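Local structure of kinesin-like protein KIF19 (Mus musculus, 5GSZ) at residues L12-R17 with L66-F71; A34-E39 with A70-A75; M319-S324 with R334-Y339; N97-A102 with R245-D250. The protein moves toward microtubule plus ends and regulates the length of motile cilia by depolymerising microtubules at ciliary tips, this chain being its kinesin-8 motor domain. All coordinates share one frame; numbering follows the deposited sequence.

How the interactions relate
All four contacts belong to the kinesin motor domain and reach its central mixed sheet, whose order runs 69-71, 12-18, 315-323, 97-103, 242-250 and on to three further strands. Interaction 1 pairs the first two of these, interaction 4 the fourth and fifth; their centres lie about 16 Å apart, with strand 315-323 between them. That strand carries interaction 3, where helix 330-340 packs on it. Interaction 2 shares Ala-70 and Phe-71 with interaction 1 and joins the sheet edge to the small antiparallel sheet. Along the chain, interactions 1 and 2 close before 4 opens, and 4 closes before 3. At the nucleotide site, Arg-17 of interaction 1 lies beside the adenine amino group, and Asp-250 of interaction 4 lies near the magnesium ion.

Interaction 1 of 4, residues L12-R17 with L66-F71; sequences LMVALR and LFDVAF. With ADP (adenosine-5'-diphosphate), chain B.
Asp-68 OD2 accepts one hydrogen bond across the contact, from Val-14 N at 2.7 Å; the N-H line is nearly straight (169°) and meets the anti lone pair. Asp-68 N returns a weak, bent bond to Val-14 O. Beyond this clamp the strands run parallel: Leu-16 N donates to Val-69 O at 3.0 Å, in the carbonyl plane, and Leu-16 O takes Phe-71 N at 2.8 Å. Leu-16, its CG anti to the backbone N (chi1 -166°), lays CB over the centre of the Phe-67 ring, 3.6 Å from the centroid, a CH-pi contact, while CD1 reaches Phe-67 CZ. On the opposite face of the sheet from Leu-16, Ala-15 CB meets Val-69 CG1 at 3.4 Å. The extended Arg-17 carries its NE to 3.6 Å from ADP N6, in the nucleotide pocket, while its NH2 is hydrogen-bonded to Gln-77 OE1. Strand 12-18 is flanked on its second edge by strand 315-323; helix 330-340 packs on Leu-16 and Phe-67, helix 77-84 on Arg-17 and Phe-71.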
loop_
_atom_site.group_PDB
_atom_site.type_symbol
_atom_site.label_atom_id
_atom_site.label_comp_id
_atom_site.label_asym_id
_atom_site.label_seq_id
_atom_site.Cartn_x
_atom_site.Cartn_y
_atom_site.Cartn_z
ATOM N N LEU A 12 -1.802 0.750 14.178
ATOM C CA LEU A 12 -1.226 0.127 12.998
ATOM C C LEU A 12 -1.589 -1.347 12.931
ATOM O O LEU A 12 -1.576 -2.044 13.950
ATOM C CB LEU A 12 0.286 0.249 12.992
ATOM C CG LEU A 12 0.975 -0.669 11.985
ATOM C CD1 LEU A 12 0.739 -0.176 10.570
ATOM C CD2 LEU A 12 2.444 -0.771 12.298
ATOM N N MET A 13 -1.910 -1.816 11.724
ATOM C CA MET A 13 -2.093 -3.229 11.443
ATOM C C MET A 13 -1.141 -3.667 10.341
ATOM O O MET A 13 -1.020 -2.992 9.311
ATOM C CB MET A 13 -3.510 -3.559 11.008
ATOM C CG MET A 13 -3.481 -4.909 10.291
ATOM S SD MET A 13 -4.981 -5.818 9.987
ATOM C CE MET A 13 -5.094 -5.544 8.241
ATOM N N VAL A 14 -0.504 -4.818 10.538
ATOM C CA VAL A 14 0.345 -5.442 9.534
ATOM C C VAL A 14 -0.262 -6.787 9.137
ATOM O O VAL A 14 -0.648 -7.586 10.000
ATOM C CB VAL A 14 1.774 -5.609 10.065
ATOM C CG1 VAL A 14 2.641 -6.272 9.019
ATOM C CG2 VAL A 14 2.310 -4.260 10.473
ATOM N N ALA A 15 -0.378 -7.024 7.837
ATOM C CA ALA A 15 -0.904 -8.272 7.314
ATOM C C ALA A 15 0.154 -8.887 6.409
ATOM O O ALA A 15 0.972 -8.168 5.828
ATOM C CB ALA A 15 -2.215 -8.041 6.555
ATOM N N LEU A 16 0.160 -10.217 6.287
ATOM C CA LEU A 16 1.053 -10.851 5.320
ATOM C C LEU A 16 0.257 -11.759 4.400
ATOM O O LEU A 16 -0.507 -12.609 4.873
ATOM C CB LEU A 16 2.188 -11.648 5.974
ATOM C CG LEU A 16 3.206 -11.923 4.846
ATOM C CD1 LEU A 16 4.631 -11.491 5.212
ATOM C CD2 LEU A 16 3.176 -13.366 4.333
ATOM N N ARG A 17 0.450 -11.578 3.088
ATOM C CA ARG A 17 -0.200 -12.381 2.060
ATOM C C ARG A 17 0.830 -13.202 1.301
ATOM O O ARG A 17 1.779 -12.648 0.737
ATOM C CB ARG A 17 -0.972 -11.510 1.077
ATOM C CG ARG A 17 -1.864 -12.300 0.141
ATOM C CD ARG A 17 -2.761 -11.357 -0.593
ATOM N NE ARG A 17 -3.787 -12.044 -1.335
ATOM C CZ ARG A 17 -4.710 -11.420 -2.045
ATOM N NH1 ARG A 17 -4.700 -10.100 -2.104
ATOM N NH2 ARG A 17 -5.631 -12.108 -2.705
ATOM N N LEU A 66 5.025 -13.669 13.075
ATOM C CA LEU A 66 3.649 -13.412 13.475
ATOM C C LEU A 66 3.214 -12.041 12.981
ATOM O O LEU A 66 4.001 -11.084 12.972
ATOM C CB LEU A 66 3.470 -13.517 15.002
ATOM N N PHE A 67 1.956 -11.972 12.559
ATOM C CA PHE A 67 1.358 -10.793 11.961
ATOM C C PHE A 67 -0.049 -10.653 12.512
ATOM O O PHE A 67 -0.625 -11.608 13.036
ATOM C CB PHE A 67 1.291 -10.902 10.431
ATOM C CG PHE A 67 2.609 -11.177 9.780
ATOM C CD1 PHE A 67 3.431 -10.135 9.384
ATOM C CD2 PHE A 67 3.024 -12.479 9.552
ATOM C CE1 PHE A 67 4.635 -10.387 8.789
ATOM C CE2 PHE A 67 4.235 -12.734 8.951
ATOM C CZ PHE A 67 5.038 -11.687 8.569
ATOM N N ASP A 68 -0.612 -9.455 12.367
ATOM C CA ASP A 68 -2.003 -9.254 12.771
ATOM C C ASP A 68 -2.929 -10.210 12.038
ATOM O O ASP A 68 -3.893 -10.713 12.626
ATOM C CB ASP A 68 -2.412 -7.805 12.530
ATOM C CG ASP A 68 -1.680 -6.861 13.429
ATOM O OD1 ASP A 68 -1.653 -7.132 14.644
ATOM O OD2 ASP A 68 -1.082 -5.891 12.924
ATOM N N VAL A 69 -2.653 -10.487 10.766
ATOM C CA VAL A 69 -3.438 -11.449 10.008
ATOM C C VAL A 69 -2.568 -11.995 8.889
ATOM O O VAL A 69 -1.654 -11.321 8.402
ATOM C CB VAL A 69 -4.745 -10.802 9.481
ATOM C CG1 VAL A 69 -4.439 -9.632 8.579
ATOM C CG2 VAL A 69 -5.643 -11.839 8.791
ATOM N N ALA A 70 -2.847 -13.232 8.492
ATOM C CA ALA A 70 -2.101 -13.908 7.445
ATOM C C ALA A 70 -3.068 -14.413 6.383
ATOM O O ALA A 70 -4.239 -14.676 6.674
ATOM C CB ALA A 70 -1.288 -15.062 8.023
ATOM N N PHE A 71 -2.581 -14.526 5.143
ATOM C CA PHE A 71 -3.386 -15.047 4.041
ATOM C C PHE A 71 -2.494 -15.841 3.099
ATOM O O PHE A 71 -1.419 -15.362 2.731
ATOM C CB PHE A 71 -4.064 -13.934 3.222
ATOM C CG PHE A 71 -4.756 -12.870 4.030
ATOM C CD1 PHE A 71 -5.998 -13.089 4.586
ATOM C CD2 PHE A 71 -4.174 -11.604 4.179
ATOM C CE1 PHE A 71 -6.642 -12.079 5.309
ATOM C CE2 PHE A 71 -4.806 -10.585 4.895
ATOM C CZ PHE A 71 -6.038 -10.819 5.460
HETATM P PB ADP B . 3.406 -6.869 -7.893
HETATM O O1B ADP B . 2.249 -5.919 -8.098
HETATM O O2B ADP B . 3.788 -6.949 -6.433
HETATM O O3B ADP B . 4.529 -6.707 -8.881
HETATM P PA ADP B . 1.549 -8.479 -9.240
HETATM O O1A ADP B . 0.322 -8.687 -8.407
HETATM O O2A ADP B . 1.633 -7.374 -10.261
HETATM O O3A ADP B . 2.838 -8.336 -8.265
HETATM O "O5'" ADP B . 1.870 -9.784 -10.115
HETATM C "C5'" ADP B . 1.742 -11.116 -9.647
HETATM C "C4'" ADP B . 1.116 -11.919 -10.767
HETATM O "O4'" ADP B . 0.492 -13.040 -10.156
HETATM C "C3'" ADP B . -0.002 -11.111 -11.371
HETATM O "O3'" ADP B . -0.232 -11.667 -12.667
HETATM C "C2'" ADP B . -1.175 -11.376 -10.452
HETATM O "O2'" ADP B . -2.408 -11.382 -11.184
HETATM C "C1'" ADP B . -0.885 -12.767 -9.898
HETATM N N9 ADP B . -1.124 -12.851 -8.435
HETATM C C8 ADP B . -0.501 -12.131 -7.476
HETATM N N7 ADP B . -0.937 -12.453 -6.228
HETATM C C5 ADP B . -1.872 -13.405 -6.390
HETATM C C6 ADP B . -2.744 -14.168 -5.490
HETATM N N6 ADP B . -2.688 -13.979 -4.147
HETATM N N1 ADP B . -3.588 -15.057 -6.057
HETATM C C2 ADP B . -3.632 -15.253 -7.384
HETATM N N3 ADP B . -2.878 -14.577 -8.266
HETATM C C4 ADP B . -1.993 -13.661 -7.835
#

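Interaction 2 of 4, residues A34-E39 with A70-A75; sequences AHKMDE and AFDFTA
Lys-36 sets off with CG anti to the backbone N (chi1 169°), stays extended to CE and bends at chi4 (-95°), while Glu-39 starts anti to its own N and turns at chi2 (61°); together the two bends bring the ammonium and carboxylate into a salt bridge, Lys-36 NZ to Glu-39 OE1 at 2.8 Å, the nitrogen standing above the carboxylate plane. The aliphatic part of Lys-36 crosses Asp-72 at about a right angle, CB lying 3.3 Å from Asp-72 OD2, and its CE comes 3.4 Å from Ala-70 O. One backbone bond joins the segments: Ala-70 N donates to Glu-39 O at 2.9 Å, from above the carbonyl plane. In Asp-72, CG takes the crowded position between N and carbonyl carbon, which turns OD1 toward Thr-74. That oxygen is gripped twice, by Thr-74 N at 3.0 Å and by Thr-74 OG1 at 2.7 Å. Strand 41-45 lies beside both segments, Val-43 against His-35 and Val-42 against Ala-70. The arrangement is an Asx turn at Asp-72 combined with a type I beta turn, Asp-72 to Ala-75, closed by Ala-75 N to Asp-72 O, where the edge strand of the motor-domain sheet ends beside its small antiparallel sheet.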
loop_
_atom_site.group_PDB
_atom_site.type_symbol
_atom_site.label_atom_id
_atom_site.label_comp_id
_atom_site.label_asym_id
_atom_site.label_seq_id
_atom_site.Cartn_x
_atom_site.Cartn_y
_atom_site.Cartn_z
ATOM N N ALA A 34 7.271 -21.426 2.331
ATOM C CA ALA A 34 6.427 -20.524 3.097
ATOM C C ALA A 34 5.110 -21.224 3.374
ATOM O O ALA A 34 4.509 -21.802 2.461
ATOM C CB ALA A 34 6.194 -19.202 2.358
ATOM N N HIS A 35 4.668 -21.175 4.629
ATOM C CA HIS A 35 3.478 -21.899 5.058
ATOM C C HIS A 35 2.704 -21.085 6.080
ATOM O O HIS A 35 3.218 -20.772 7.157
ATOM C CB HIS A 35 3.846 -23.276 5.626
ATOM C CG HIS A 35 4.226 -24.268 4.569
ATOM N ND1 HIS A 35 5.520 -24.420 4.120
ATOM C CD2 HIS A 35 3.471 -25.121 3.836
ATOM C CE1 HIS A 35 5.551 -25.343 3.175
ATOM N NE2 HIS A 35 4.321 -25.786 2.987
ATOM N N LYS A 36 1.477 -20.732 5.727
ATOM C CA LYS A 36 0.525 -20.232 6.706
ATOM C C LYS A 36 0.205 -21.370 7.662
ATOM O O LYS A 36 -0.380 -22.378 7.258
ATOM C CB LYS A 36 -0.728 -19.723 6.004
ATOM C CG LYS A 36 -1.871 -19.439 6.922
ATOM C CD LYS A 36 -2.835 -18.495 6.268
ATOM C CE LYS A 36 -3.894 -18.050 7.247
ATOM N NZ LYS A 36 -5.109 -18.892 7.116
ATOM N N MET A 37 0.635 -21.234 8.912
ATOM C CA MET A 37 0.481 -22.278 9.913
ATOM C C MET A 37 -0.756 -22.095 10.759
ATOM O O MET A 37 -1.064 -22.955 11.585
ATOM C CB MET A 37 1.707 -22.319 10.829
ATOM C CG MET A 37 2.977 -22.813 10.162
ATOM S SD MET A 37 2.709 -24.398 9.342
ATOM C CE MET A 37 2.024 -25.364 10.695
ATOM N N ASP A 38 -1.504 -21.032 10.516
ATOM C CA ASP A 38 -2.228 -20.354 11.574
ATOM C C ASP A 38 -2.815 -19.098 10.951
ATOM O O ASP A 38 -2.345 -18.656 9.900
ATOM C CB ASP A 38 -1.250 -20.064 12.722
ATOM C CG ASP A 38 -1.829 -19.197 13.803
ATOM O OD1 ASP A 38 -3.039 -18.904 13.762
ATOM O OD2 ASP A 38 -1.055 -18.811 14.714
ATOM N N GLU A 39 -3.842 -18.517 11.563
ATOM C CA GLU A 39 -4.465 -17.357 10.945
ATOM C C GLU A 39 -3.650 -16.084 11.133
ATOM O O GLU A 39 -3.932 -15.077 10.472
ATOM C CB GLU A 39 -5.887 -17.166 11.480
ATOM C CG GLU A 39 -6.758 -16.372 10.523
ATOM C CD GLU A 39 -6.907 -17.065 9.168
ATOM O OE1 GLU A 39 -6.991 -18.319 9.159
ATOM O OE2 GLU A 39 -6.903 -16.358 8.120
ATOM N N ALA A 70 -2.847 -13.232 8.492
ATOM C CA ALA A 70 -2.101 -13.908 7.445
ATOM C C ALA A 70 -3.068 -14.413 6.383
ATOM O O ALA A 70 -4.239 -14.676 6.674
ATOM C CB ALA A 70 -1.288 -15.062 8.023
ATOM N N PHE A 71 -2.581 -14.526 5.143
ATOM C CA PHE A 71 -3.386 -15.047 4.041
ATOM C C PHE A 71 -2.494 -15.841 3.099
ATOM O O PHE A 71 -1.419 -15.362 2.731
ATOM C CB PHE A 71 -4.064 -13.934 3.222
ATOM C CG PHE A 71 -4.756 -12.870 4.030
ATOM C CD1 PHE A 71 -5.998 -13.089 4.586
ATOM C CD2 PHE A 71 -4.174 -11.604 4.179
ATOM C CE1 PHE A 71 -6.642 -12.079 5.309
ATOM C CE2 PHE A 71 -4.806 -10.585 4.895
ATOM C CZ PHE A 71 -6.038 -10.819 5.460
ATOM N N ASP A 72 -2.954 -17.021 2.675
ATOM C CA ASP A 72 -2.366 -17.726 1.535
ATOM C C ASP A 72 -3.453 -17.991 0.494
ATOM O O ASP A 72 -4.563 -17.462 0.592
ATOM C CB ASP A 72 -1.653 -19.016 1.968
ATOM C CG ASP A 72 -2.593 -20.074 2.537
ATOM O OD1 ASP A 72 -3.823 -20.036 2.279
ATOM O OD2 ASP A 72 -2.075 -20.970 3.241
ATOM N N PHE A 73 -3.135 -18.856 -0.484
ATOM C CA PHE A 73 -4.004 -19.073 -1.645
ATOM C C PHE A 73 -5.443 -19.410 -1.272
ATOM O O PHE A 73 -6.331 -19.328 -2.125
ATOM C CB PHE A 73 -3.464 -20.203 -2.526
ATOM C CG PHE A 73 -3.472 -21.552 -1.854
ATOM C CD1 PHE A 73 -2.589 -21.826 -0.816
ATOM C CD2 PHE A 73 -4.379 -22.534 -2.239
ATOM C CE1 PHE A 73 -2.589 -23.058 -0.190
ATOM C CE2 PHE A 73 -4.383 -23.774 -1.618
ATOM C CZ PHE A 73 -3.482 -24.031 -0.592
ATOM N N THR A 74 -5.699 -19.798 -0.023
ATOM C CA THR A 74 -7.069 -20.089 0.378
ATOM C C THR A 74 -7.916 -18.825 0.465
ATOM O O THR A 74 -9.120 -18.872 0.187
ATOM C CB THR A 74 -7.089 -20.823 1.716
ATOM O OG1 THR A 74 -6.465 -20.009 2.717
ATOM C CG2 THR A 74 -6.335 -22.127 1.594
ATOM N N ALA A 75 -7.324 -17.694 0.844
ATOM C CA ALA A 75 -8.100 -16.472 0.994
ATOM C C ALA A 75 -8.557 -15.946 -0.362
ATOM O O ALA A 75 -7.830 -16.018 -1.356
ATOM C CB ALA A 75 -7.286 -15.407 1.722
#

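Interaction 3 of 4, residues M319-S324 with R334-Y339; sequences MIAHIS and RNTLTY
From CB, which rests 3.9 Å from Ile-323 CG2, the Thr-336 side chain divides toward two surroundings. Its methyl CG2, anti to the backbone N, points into the strand and sits against Ala-321 CB at 4.0 Å and His-322 O at 3.8 Å, also touching Ile-323 CG2. Its hydroxyl OG1, anti to the carbonyl carbon, bonds back to Glu-332 O within the helix, so the polar branch is satisfied away from the apolar strand face. Further along, Ile-323 CD1 meets Leu-337 CD1 tip to tip at 4.3 Å. At the other end Met-319, bent at chi3, brings SD to 4.1 Å from Tyr-339 CE2, an oblique Met-aromatic contact; that ring also stacks with Tyr-103. His-322, on the reverse face, is tied by its ring nitrogens to Tyr-103 O and Thr-113 OG1, beside the P-loop. The strand and helix run nearly antiparallel (160°), axes 8.5 Å apart: the alpha/beta layer packing of the kinesin motor domain, here next to Pro-105 of the nucleotide pocket.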
loop_
_atom_site.group_PDB
_atom_site.type_symbol
_atom_site.label_atom_id
_atom_site.label_comp_id
_atom_site.label_asym_id
_atom_site.label_seq_id
_atom_site.Cartn_x
_atom_site.Cartn_y
_atom_site.Cartn_z
ATOM N N MET A 319 -0.648 -2.021 6.626
ATOM C CA MET A 319 0.320 -2.503 5.649
ATOM C C MET A 319 0.017 -3.947 5.308
ATOM O O MET A 319 -0.184 -4.770 6.205
ATOM C CB MET A 319 1.759 -2.409 6.141
ATOM C CG MET A 319 2.705 -3.045 5.135
ATOM S SD MET A 319 4.443 -3.039 5.585
ATOM C CE MET A 319 4.392 -3.968 7.097
ATOM N N ILE A 320 -0.014 -4.249 4.020
ATOM C CA ILE A 320 -0.161 -5.613 3.548
ATOM C C ILE A 320 1.144 -5.997 2.864
ATOM O O ILE A 320 1.406 -5.601 1.718
ATOM C CB ILE A 320 -1.352 -5.770 2.605
ATOM C CG1 ILE A 320 -2.622 -5.265 3.275
ATOM C CG2 ILE A 320 -1.503 -7.221 2.202
ATOM C CD1 ILE A 320 -3.859 -5.540 2.443
ATOM N N ALA A 321 1.968 -6.768 3.573
ATOM C CA ALA A 321 3.183 -7.326 2.997
ATOM C C ALA A 321 2.871 -8.561 2.153
ATOM O O ALA A 321 1.985 -9.355 2.485
ATOM C CB ALA A 321 4.166 -7.687 4.105
ATOM N N HIS A 322 3.631 -8.733 1.070
ATOM C CA HIS A 322 3.437 -9.810 0.099
ATOM C C HIS A 322 4.720 -10.601 -0.090
ATOM O O HIS A 322 5.798 -10.013 -0.206
ATOM C CB HIS A 322 2.994 -9.236 -1.258
ATOM C CG HIS A 322 1.688 -8.510 -1.197
ATOM N ND1 HIS A 322 1.579 -7.205 -0.764
ATOM C CD2 HIS A 322 0.431 -8.916 -1.492
ATOM C CE1 HIS A 322 0.313 -6.837 -0.810
ATOM N NE2 HIS A 322 -0.406 -7.860 -1.242
ATOM N N ILE A 323 4.612 -11.933 -0.141
ATOM C CA ILE A 323 5.755 -12.790 -0.460
ATOM C C ILE A 323 5.340 -13.876 -1.440
ATOM O O ILE A 323 4.163 -14.224 -1.573
ATOM C CB ILE A 323 6.414 -13.484 0.766
ATOM C CG1 ILE A 323 5.485 -14.552 1.344
ATOM C CG2 ILE A 323 6.872 -12.467 1.827
ATOM C CD1 ILE A 323 6.068 -15.295 2.519
ATOM N N SER A 324 6.340 -14.409 -2.119
ATOM C CA SER A 324 6.245 -15.674 -2.819
ATOM C C SER A 324 6.453 -16.829 -1.836
ATOM O O SER A 324 7.209 -16.703 -0.866
ATOM C CB SER A 324 7.289 -15.745 -3.925
ATOM O OG SER A 324 7.300 -17.018 -4.536
ATOM N N ARG A 334 12.511 -13.552 3.342
ATOM C CA ARG A 334 13.020 -13.352 4.693
ATOM C C ARG A 334 13.235 -11.870 4.999
ATOM O O ARG A 334 12.908 -11.405 6.094
ATOM C CB ARG A 334 14.315 -14.146 4.886
ATOM C CG ARG A 334 15.103 -13.715 6.112
ATOM C CD ARG A 334 16.323 -14.574 6.351
ATOM N NE ARG A 334 17.302 -14.458 5.275
ATOM C CZ ARG A 334 18.485 -15.051 5.299
ATOM N NH1 ARG A 334 18.817 -15.784 6.343
ATOM N NH2 ARG A 334 19.323 -14.921 4.284
ATOM N N ASN A 335 13.763 -11.106 4.049
ATOM C CA ASN A 335 13.798 -9.664 4.231
ATOM C C ASN A 335 12.397 -9.117 4.489
ATOM O O ASN A 335 12.187 -8.325 5.414
ATOM C CB ASN A 335 14.439 -8.995 3.015
ATOM C CG ASN A 335 15.920 -9.284 2.919
ATOM O OD1 ASN A 335 16.531 -9.737 3.888
ATOM N ND2 ASN A 335 16.509 -9.017 1.762
ATOM N N THR A 336 11.419 -9.558 3.703
ATOM C CA THR A 336 10.074 -9.018 3.857
ATOM C C THR A 336 9.501 -9.389 5.219
ATOM O O THR A 336 9.063 -8.513 5.978
ATOM C CB THR A 336 9.170 -9.498 2.714
ATOM O OG1 THR A 336 9.784 -9.185 1.459
ATOM C CG2 THR A 336 7.802 -8.821 2.769
ATOM N N LEU A 337 9.533 -10.684 5.558
ATOM C CA LEU A 337 8.964 -11.146 6.825
ATOM C C LEU A 337 9.645 -10.506 8.032
ATOM O O LEU A 337 8.988 -10.258 9.049
ATOM C CB LEU A 337 9.066 -12.657 6.909
ATOM C CG LEU A 337 8.252 -13.425 5.889
ATOM C CD1 LEU A 337 8.933 -14.732 5.623
ATOM C CD2 LEU A 337 6.913 -13.686 6.470
ATOM N N THR A 338 10.955 -10.240 7.941
ATOM C CA THR A 338 11.662 -9.500 8.985
ATOM C C THR A 338 11.142 -8.070 9.111
ATOM O O THR A 338 10.977 -7.543 10.218
ATOM C CB THR A 338 13.155 -9.477 8.670
ATOM O OG1 THR A 338 13.660 -10.809 8.736
ATOM C CG2 THR A 338 13.928 -8.542 9.641
ATOM N N TYR A 339 10.927 -7.415 7.974
ATOM C CA TYR A 339 10.516 -6.025 7.982
ATOM C C TYR A 339 9.127 -5.877 8.586
ATOM O O TYR A 339 8.881 -4.960 9.377
ATOM C CB TYR A 339 10.581 -5.495 6.553
ATOM C CG TYR A 339 10.136 -4.073 6.364
ATOM C CD1 TYR A 339 10.975 -3.013 6.675
ATOM C CD2 TYR A 339 8.875 -3.789 5.844
ATOM C CE1 TYR A 339 10.561 -1.706 6.486
ATOM C CE2 TYR A 339 8.456 -2.496 5.660
ATOM C CZ TYR A 339 9.301 -1.459 5.977
ATOM O OH TYR A 339 8.880 -0.171 5.788
#

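Interaction 4 of 4, residues N97-A102 with R245-D250; sequences NATVFA and RLFMID
Five backbone bonds tie the two parallel strands in exact register. Ala-98 N donates to Arg-245 O, Phe-247 N to Ala-98 O and Val-100 N to Phe-247 O; Ile-249 N then meets Val-100 O at 2.8 Å, almost along the C=O axis (177°), and Ala-102 N donates to Ile-249 O at 2.9 Å. At the start, Asn-97 OD1 accepts a weak bond from Arg-245 N. On the sheet face that carries Phe-101, its side chain and that of Ile-249 run side by side, Phe-101 CE1 3.5 Å from Ile-249 CD1, while Thr-99 CG2 lies over one ring face, offset to the rim. On the other sheet face Leu-246 CD1 touches Ala-98 CB at 3.9 Å and Val-100 CG2 at 4.2 Å. These are central strands of the P-loop NTPase sheet, and strand 97-103 leads into the P-loop. The Arg-245 guanidinium has Phe-247 CZ over one face, 3.5 Å above its plane, and its NH2 is held by Gln-225 OE1 and Ile-179 O. Helix 302-307 packs on Phe-247 and Ile-249. At the strand end Asp-250, its CG anti to the backbone N, bonds through OD2 to Thr-111 OG1 and forms a salt bridge with Arg-206, its side chain about 4 Å from the magnesium ion.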
loop_
_atom_site.group_PDB
_atom_site.type_symbol
_atom_site.label_atom_id
_atom_site.label_comp_id
_atom_site.label_asym_id
_atom_site.label_seq_id
_atom_site.Cartn_x
_atom_site.Cartn_y
_atom_site.Cartn_z
ATOM N N ASN A 97 -8.541 9.875 9.142
ATOM C CA ASN A 97 -7.685 9.521 8.015
ATOM C C ASN A 97 -7.172 8.096 8.155
ATOM O O ASN A 97 -7.027 7.576 9.264
ATOM C CB ASN A 97 -6.496 10.476 7.887
ATOM C CG ASN A 97 -6.907 11.849 7.452
ATOM O OD1 ASN A 97 -8.075 12.098 7.181
ATOM N ND2 ASN A 97 -5.947 12.747 7.353
ATOM N N ALA A 98 -6.885 7.473 7.011
ATOM C CA ALA A 98 -6.461 6.082 6.974
ATOM C C ALA A 98 -5.584 5.843 5.756
ATOM O O ALA A 98 -5.701 6.537 4.744
ATOM C CB ALA A 98 -7.660 5.138 6.946
ATOM N N THR A 99 -4.720 4.835 5.857
ATOM C CA THR A 99 -3.751 4.548 4.810
ATOM C C THR A 99 -3.515 3.053 4.681
ATOM O O THR A 99 -3.277 2.370 5.681
ATOM C CB THR A 99 -2.424 5.239 5.088
ATOM O OG1 THR A 99 -2.632 6.656 5.152
ATOM C CG2 THR A 99 -1.448 4.902 3.981
ATOM N N VAL A 100 -3.541 2.563 3.447
ATOM C CA VAL A 100 -3.322 1.152 3.156
ATOM C C VAL A 100 -2.176 1.037 2.152
ATOM O O VAL A 100 -2.262 1.571 1.037
ATOM C CB VAL A 100 -4.591 0.481 2.613
ATOM C CG1 VAL A 100 -4.487 -1.008 2.797
ATOM C CG2 VAL A 100 -5.817 1.042 3.284
ATOM N N PHE A 101 -1.117 0.327 2.547
ATOM C CA PHE A 101 0.013 0.020 1.682
ATOM C C PHE A 101 -0.011 -1.428 1.246
ATOM O O PHE A 101 -0.176 -2.331 2.076
ATOM C CB PHE A 101 1.353 0.216 2.381
ATOM C CG PHE A 101 1.540 1.551 2.943
ATOM C CD1 PHE A 101 1.923 2.610 2.128
ATOM C CD2 PHE A 101 1.371 1.759 4.298
ATOM C CE1 PHE A 101 2.125 3.878 2.659
ATOM C CE2 PHE A 101 1.556 3.014 4.844
ATOM C CZ PHE A 101 1.937 4.079 4.026
ATOM N N ALA A 102 0.232 -1.642 -0.039
ATOM C CA ALA A 102 0.699 -2.927 -0.540
ATOM C C ALA A 102 2.216 -2.868 -0.637
ATOM O O ALA A 102 2.758 -2.057 -1.396
ATOM C CB ALA A 102 0.084 -3.256 -1.899
ATOM N N ARG A 245 -9.847 11.359 4.870
ATOM C CA ARG A 245 -8.978 11.181 3.722
ATOM C C ARG A 245 -8.415 9.768 3.773
ATOM O O ARG A 245 -7.690 9.422 4.709
ATOM C CB ARG A 245 -7.883 12.236 3.717
ATOM C CG ARG A 245 -7.443 12.606 2.333
ATOM C CD ARG A 245 -6.436 13.730 2.356
ATOM N NE ARG A 245 -5.951 13.990 1.006
ATOM C CZ ARG A 245 -4.868 14.715 0.735
ATOM N NH1 ARG A 245 -4.167 15.238 1.736
ATOM N NH2 ARG A 245 -4.475 14.899 -0.530
ATOM N N LEU A 246 -8.789 8.943 2.793
ATOM C CA LEU A 246 -8.281 7.586 2.665
ATOM C C LEU A 246 -7.227 7.552 1.566
ATOM O O LEU A 246 -7.419 8.134 0.497
ATOM C CB LEU A 246 -9.411 6.591 2.364
ATOM C CG LEU A 246 -8.929 5.180 1.972
ATOM C CD1 LEU A 246 -8.151 4.492 3.103
ATOM C CD2 LEU A 246 -10.051 4.297 1.475
ATOM N N PHE A 247 -6.106 6.892 1.843
ATOM C CA PHE A 247 -5.033 6.699 0.878
ATOM C C PHE A 247 -4.826 5.216 0.652
ATOM O O PHE A 247 -4.675 4.461 1.619
ATOM C CB PHE A 247 -3.719 7.305 1.355
ATOM C CG PHE A 247 -3.623 8.777 1.156
ATOM C CD1 PHE A 247 -3.233 9.296 -0.060
ATOM C CD2 PHE A 247 -3.899 9.649 2.192
ATOM C CE1 PHE A 247 -3.131 10.659 -0.232
ATOM C CE2 PHE A 247 -3.791 11.005 2.012
ATOM C CZ PHE A 247 -3.409 11.506 0.805
ATOM N N MET A 248 -4.803 4.807 -0.617
ATOM C CA MET A 248 -4.640 3.400 -0.980
ATOM C C MET A 248 -3.466 3.289 -1.943
ATOM O O MET A 248 -3.536 3.770 -3.081
ATOM C CB MET A 248 -5.927 2.827 -1.574
ATOM C CG MET A 248 -6.996 2.638 -0.512
ATOM S SD MET A 248 -8.552 1.894 -1.069
ATOM C CE MET A 248 -9.214 3.212 -2.078
ATOM N N ILE A 249 -2.385 2.665 -1.486
ATOM C CA ILE A 249 -1.095 2.791 -2.144
ATOM C C ILE A 249 -0.598 1.430 -2.600
ATOM O O ILE A 249 -0.564 0.473 -1.817
ATOM C CB ILE A 249 -0.075 3.480 -1.232
ATOM C CG1 ILE A 249 -0.597 4.878 -0.891
ATOM C CG2 ILE A 249 1.288 3.535 -1.931
ATOM C CD1 ILE A 249 0.045 5.492 0.326
ATOM N N ASP A 250 -0.227 1.364 -3.884
ATOM C CA ASP A 250 0.505 0.268 -4.502
ATOM C C ASP A 250 1.966 0.704 -4.606
ATOM O O ASP A 250 2.334 1.435 -5.525
ATOM C CB ASP A 250 -0.088 -0.038 -5.870
ATOM C CG ASP A 250 0.513 -1.287 -6.511
ATOM O OD1 ASP A 250 1.136 -2.102 -5.798
ATOM O OD2 ASP A 250 0.355 -1.455 -7.740
#